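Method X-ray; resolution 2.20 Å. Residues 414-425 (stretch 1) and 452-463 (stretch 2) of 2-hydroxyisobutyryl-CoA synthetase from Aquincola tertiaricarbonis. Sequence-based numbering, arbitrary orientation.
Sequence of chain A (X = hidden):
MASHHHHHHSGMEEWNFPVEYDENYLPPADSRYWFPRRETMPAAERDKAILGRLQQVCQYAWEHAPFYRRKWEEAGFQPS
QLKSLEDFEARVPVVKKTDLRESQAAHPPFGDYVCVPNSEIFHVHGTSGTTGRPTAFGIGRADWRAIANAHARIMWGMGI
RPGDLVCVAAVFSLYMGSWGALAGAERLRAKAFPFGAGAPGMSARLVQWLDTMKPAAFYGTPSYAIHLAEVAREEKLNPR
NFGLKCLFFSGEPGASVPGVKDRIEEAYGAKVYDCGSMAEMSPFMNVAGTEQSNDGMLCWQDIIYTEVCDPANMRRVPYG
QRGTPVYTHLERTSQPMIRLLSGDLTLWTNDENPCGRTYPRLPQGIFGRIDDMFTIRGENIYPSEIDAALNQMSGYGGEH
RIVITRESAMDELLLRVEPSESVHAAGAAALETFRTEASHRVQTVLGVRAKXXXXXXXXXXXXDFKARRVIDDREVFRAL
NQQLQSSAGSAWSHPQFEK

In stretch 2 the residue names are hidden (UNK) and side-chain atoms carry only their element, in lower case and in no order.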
# COMPACT_ATOMS: atom_id res chain seq x y z
N LEU A 414 7.64 0.74 36.98
CA LEU A 414 8.30 1.97 36.53
C LEU A 414 7.56 2.49 35.29
O LEU A 414 7.44 1.77 34.29
CB LEU A 414 9.81 1.77 36.24
CG LEU A 414 10.72 1.22 37.35
CD1 LEU A 414 12.16 1.16 36.88
CD2 LEU A 414 10.65 2.05 38.63
N LEU A 415 7.06 3.74 35.37
CA LEU A 415 6.34 4.38 34.27
C LEU A 415 6.96 5.71 33.89
O LEU A 415 7.40 6.45 34.77
CB LEU A 415 4.84 4.58 34.62
CG LEU A 415 3.98 3.34 34.96
CD1 LEU A 415 2.57 3.76 35.38
CD2 LEU A 415 3.89 2.35 33.76
N ARG A 416 7.05 5.99 32.58
CA ARG A 416 7.51 7.26 32.01
C ARG A 416 6.23 7.80 31.40
O ARG A 416 5.71 7.21 30.45
CB ARG A 416 8.60 7.07 30.93
CG ARG A 416 9.92 6.43 31.44
CD ARG A 416 11.05 6.66 30.44
NE ARG A 416 11.74 7.91 30.74
CZ ARG A 416 12.49 8.61 29.89
NH1 ARG A 416 12.66 8.19 28.64
NH2 ARG A 416 13.07 9.75 30.28
N VAL A 417 5.64 8.84 32.02
CA VAL A 417 4.35 9.38 31.59
C VAL A 417 4.43 10.83 31.11
O VAL A 417 5.05 11.69 31.75
CB VAL A 417 3.28 9.19 32.72
CG1 VAL A 417 1.92 9.76 32.31
CG2 VAL A 417 3.14 7.72 33.12
N GLU A 418 3.78 11.10 29.98
CA GLU A 418 3.68 12.45 29.45
C GLU A 418 2.50 13.18 30.12
O GLU A 418 1.39 12.65 30.13
CB GLU A 418 3.41 12.43 27.93
CG GLU A 418 4.61 12.77 27.07
CD GLU A 418 4.32 12.82 25.58
OE1 GLU A 418 3.27 13.38 25.20
OE2 GLU A 418 5.19 12.38 24.79
N PRO A 419 2.71 14.41 30.64
CA PRO A 419 1.55 15.23 31.08
C PRO A 419 1.02 15.99 29.84
O PRO A 419 1.72 16.07 28.81
CB PRO A 419 2.19 16.23 32.04
CG PRO A 419 3.57 16.45 31.45
CD PRO A 419 3.97 15.18 30.73
N SER A 420 -0.16 16.61 29.93
CA SER A 420 -0.68 17.42 28.82
C SER A 420 0.07 18.78 28.78
O SER A 420 0.66 19.19 29.79
CB SER A 420 -2.18 17.66 28.97
OG SER A 420 -2.48 18.38 30.15
N GLU A 421 0.05 19.43 27.60
CA GLU A 421 0.69 20.75 27.43
C GLU A 421 0.11 21.81 28.42
O GLU A 421 0.88 22.65 28.92
CB GLU A 421 0.56 21.24 25.98
CG GLU A 421 1.52 20.53 25.04
CD GLU A 421 1.15 20.66 23.58
OE1 GLU A 421 0.59 19.69 23.01
OE2 GLU A 421 1.39 21.75 23.00
N SER A 422 -1.22 21.72 28.73
CA SER A 422 -1.91 22.62 29.67
C SER A 422 -1.47 22.35 31.12
O SER A 422 -1.35 23.31 31.90
CB SER A 422 -3.43 22.54 29.52
OG SER A 422 -3.96 21.31 29.98
N VAL A 423 -1.21 21.05 31.46
CA VAL A 423 -0.69 20.68 32.80
C VAL A 423 0.75 21.24 32.90
O VAL A 423 1.10 21.83 33.91
CB VAL A 423 -0.80 19.15 33.09
CG1 VAL A 423 0.10 18.72 34.26
CG2 VAL A 423 -2.24 18.76 33.38
N HIS A 424 1.54 21.12 31.80
CA HIS A 424 2.90 21.66 31.72
C HIS A 424 2.92 23.21 31.89
O HIS A 424 3.68 23.72 32.73
CB HIS A 424 3.62 21.21 30.42
CG HIS A 424 5.08 21.54 30.43
ND1 HIS A 424 6.01 20.71 31.09
CD2 HIS A 424 5.73 22.63 29.97
CE1 HIS A 424 7.18 21.33 30.97
NE2 HIS A 424 7.06 22.49 30.31
N ALA A 425 2.08 23.94 31.10
CA ALA A 425 1.93 25.40 31.13
C ALA A 425 1.48 25.95 32.49
O ALA A 425 1.80 27.11 32.84
CB ALA A 425 0.97 25.86 30.03
N UNK A 452 6.43 6.94 38.92
CA UNK A 452 6.19 7.72 37.71
C UNK A 452 7.29 8.76 37.50
O UNK A 452 7.57 9.55 38.39
c UNK A 452 3.67 7.36 37.88
c UNK A 452 4.78 8.38 37.69
c UNK A 452 4.55 9.18 36.39
N UNK A 453 7.89 8.78 36.32
CA UNK A 453 8.83 9.81 35.90
C UNK A 453 8.08 10.58 34.80
O UNK A 453 7.56 9.95 33.87
o UNK A 453 13.13 10.76 33.74
o UNK A 453 12.02 8.94 33.20
c UNK A 453 11.16 10.27 34.99
c UNK A 453 12.18 9.96 33.90
c UNK A 453 10.13 9.21 35.33
N UNK A 454 7.98 11.92 34.91
CA UNK A 454 7.34 12.69 33.84
C UNK A 454 8.36 13.01 32.78
O UNK A 454 9.52 13.31 33.09
c UNK A 454 5.11 15.42 35.61
c UNK A 454 5.50 14.01 35.24
c UNK A 454 6.73 14.03 34.33
c UNK A 454 4.33 13.29 34.59
N UNK A 455 7.92 12.97 31.51
CA UNK A 455 8.73 13.36 30.36
C UNK A 455 8.04 14.59 29.73
O UNK A 455 6.87 14.86 30.01
c UNK A 455 9.01 12.23 29.34
c UNK A 455 7.72 11.65 28.74
c UNK A 455 9.90 11.14 29.93
N UNK A 456 8.78 15.32 28.88
CA UNK A 456 8.30 16.52 28.21
C UNK A 456 7.09 16.20 27.32
O UNK A 456 7.06 15.15 26.70
c UNK A 456 9.41 17.12 27.36
N UNK A 457 6.06 17.08 27.25
CA UNK A 457 4.94 16.81 26.33
C UNK A 457 5.41 16.55 24.88
O UNK A 457 6.36 17.19 24.41
c UNK A 457 4.43 18.64 27.78
c UNK A 457 4.10 18.09 26.43
c UNK A 457 5.88 18.39 27.93
N UNK A 458 4.78 15.59 24.19
CA UNK A 458 5.06 15.19 22.80
C UNK A 458 6.52 14.69 22.55
O UNK A 458 6.97 14.68 21.40
c UNK A 458 4.67 16.31 21.80
c UNK A 458 3.33 16.95 22.11
o UNK A 458 2.30 16.26 22.25
n UNK A 458 3.31 18.27 22.28
N UNK A 459 7.22 14.26 23.61
CA UNK A 459 8.58 13.74 23.50
C UNK A 459 8.58 12.25 23.08
O UNK A 459 9.48 11.83 22.35
o UNK A 459 8.73 13.23 25.88
c UNK A 459 9.35 13.92 24.80
N UNK A 460 7.60 11.46 23.57
CA UNK A 460 7.48 10.03 23.26
C UNK A 460 7.00 9.86 21.81
O UNK A 460 6.02 10.50 21.39
c UNK A 460 7.18 9.31 25.73
c UNK A 460 6.60 9.24 24.29
c UNK A 460 6.40 7.77 23.84
c UNK A 460 6.20 8.82 26.90
N UNK A 461 7.70 9.01 21.03
CA UNK A 461 7.34 8.73 19.64
C UNK A 461 5.94 8.13 19.54
O UNK A 461 5.58 7.19 20.27
c UNK A 461 8.36 7.78 19.02
N UNK A 462 5.13 8.74 18.66
CA UNK A 462 3.79 8.27 18.30
C UNK A 462 3.99 7.27 17.12
O UNK A 462 5.11 7.18 16.58
n UNK A 462 1.87 11.36 21.04
c UNK A 462 2.88 9.45 17.86
c UNK A 462 2.55 10.32 20.26
n UNK A 462 1.67 12.88 22.76
c UNK A 462 2.39 12.00 22.09
n UNK A 462 3.64 11.76 22.46
c UNK A 462 2.76 10.68 18.81
N UNK A 463 2.94 6.54 16.73
CA UNK A 463 2.98 5.57 15.62
C UNK A 463 1.68 5.53 14.81
O UNK A 463 0.60 5.78 15.36
c UNK A 463 2.40 3.53 17.11
c UNK A 463 3.38 4.13 16.10
o UNK A 463 3.48 3.26 14.96

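Position 452 carries three carbons, one bearing the other two, beside Val 417 and Leu 415 on one face of a parallel pairing. A fork at CB makes it Val 452; its CG1 lies 3.8 Å from Val 417 CG2.

Position 453 has three carbons, the last holding two oxygens, and one oxygen sits at the edge of the Arg 416 guanidinium. This is Glu 453: Arg 416 NE donates to Glu 453 OE2 at 2.7 Å, a salt bridge. Its backbone holds the register, Glu 453 N to Leu 415 O at 2.8 Å and Val 417 N to Glu 453 O at 2.9 Å.

Position 454 has four carbons forked at the second, one of the end carbons near the ring of Pro 419: Leu 454. Its CD2 comes within 4.3 Å of Pro 419 CD.

At 455, one carbon carries two more, beside the aliphatic part of Glu 418. Val 455 places CG2 3.7 Å from Glu 418 CG and CG1 over a face of the Arg 416 guanidinium, while Val 455 N donates to Val 417 O at 3.2 Å.

Position 456 has a single carbon, pointing away from stretch 1: Ala 456.

Position 457 closes three carbons onto its own N, a ring beside His 424 and Glu 421, so it is Pro 457. Its CG lies 3.8 Å from His 424 CB, and its CD lies over the face of the imidazole.

At 458, two carbons end in one oxygen and one nitrogen, reaching Glu 421. Asn 458 donates from ND2 to Glu 421 OE1 at 3.2 Å.

Position 459 has one carbon and one oxygen, the oxygen near the Glu 418 carboxylate. Ser 459 OG donates to Ala 456 O at 2.7 Å, bracing the type II turn between them.

At 460, four carbons fork at the first, with one two-carbon arm, directed toward stretch 1: Ile 460. Its N donates to Glu 418 OE2 at 2.9 Å.

Position 461 has one carbon, pointing away, hence Ala 461.

Position 462 runs three carbons, a nitrogen, then a carbon with two nitrogens, both facing the carboxylate of Glu 418. Arg 462 donates from NH1 to Glu 418 OE2 at 2.9 Å and from NH2 to Glu 418 OE1 at 3.0 Å.

Position 463 has one carbon bearing an oxygen and a carbon, out of reach of stretch 1: Thr 463.

The rule is register first, then an anchor. Parallel backbone bonds align the strands; beyond them, Glu 418 meets loop NH groups and a guanidinium together. Pro 457 packs on His 424, joining turn to helix.

Stretch 2 452-463: VELVAPNSIART
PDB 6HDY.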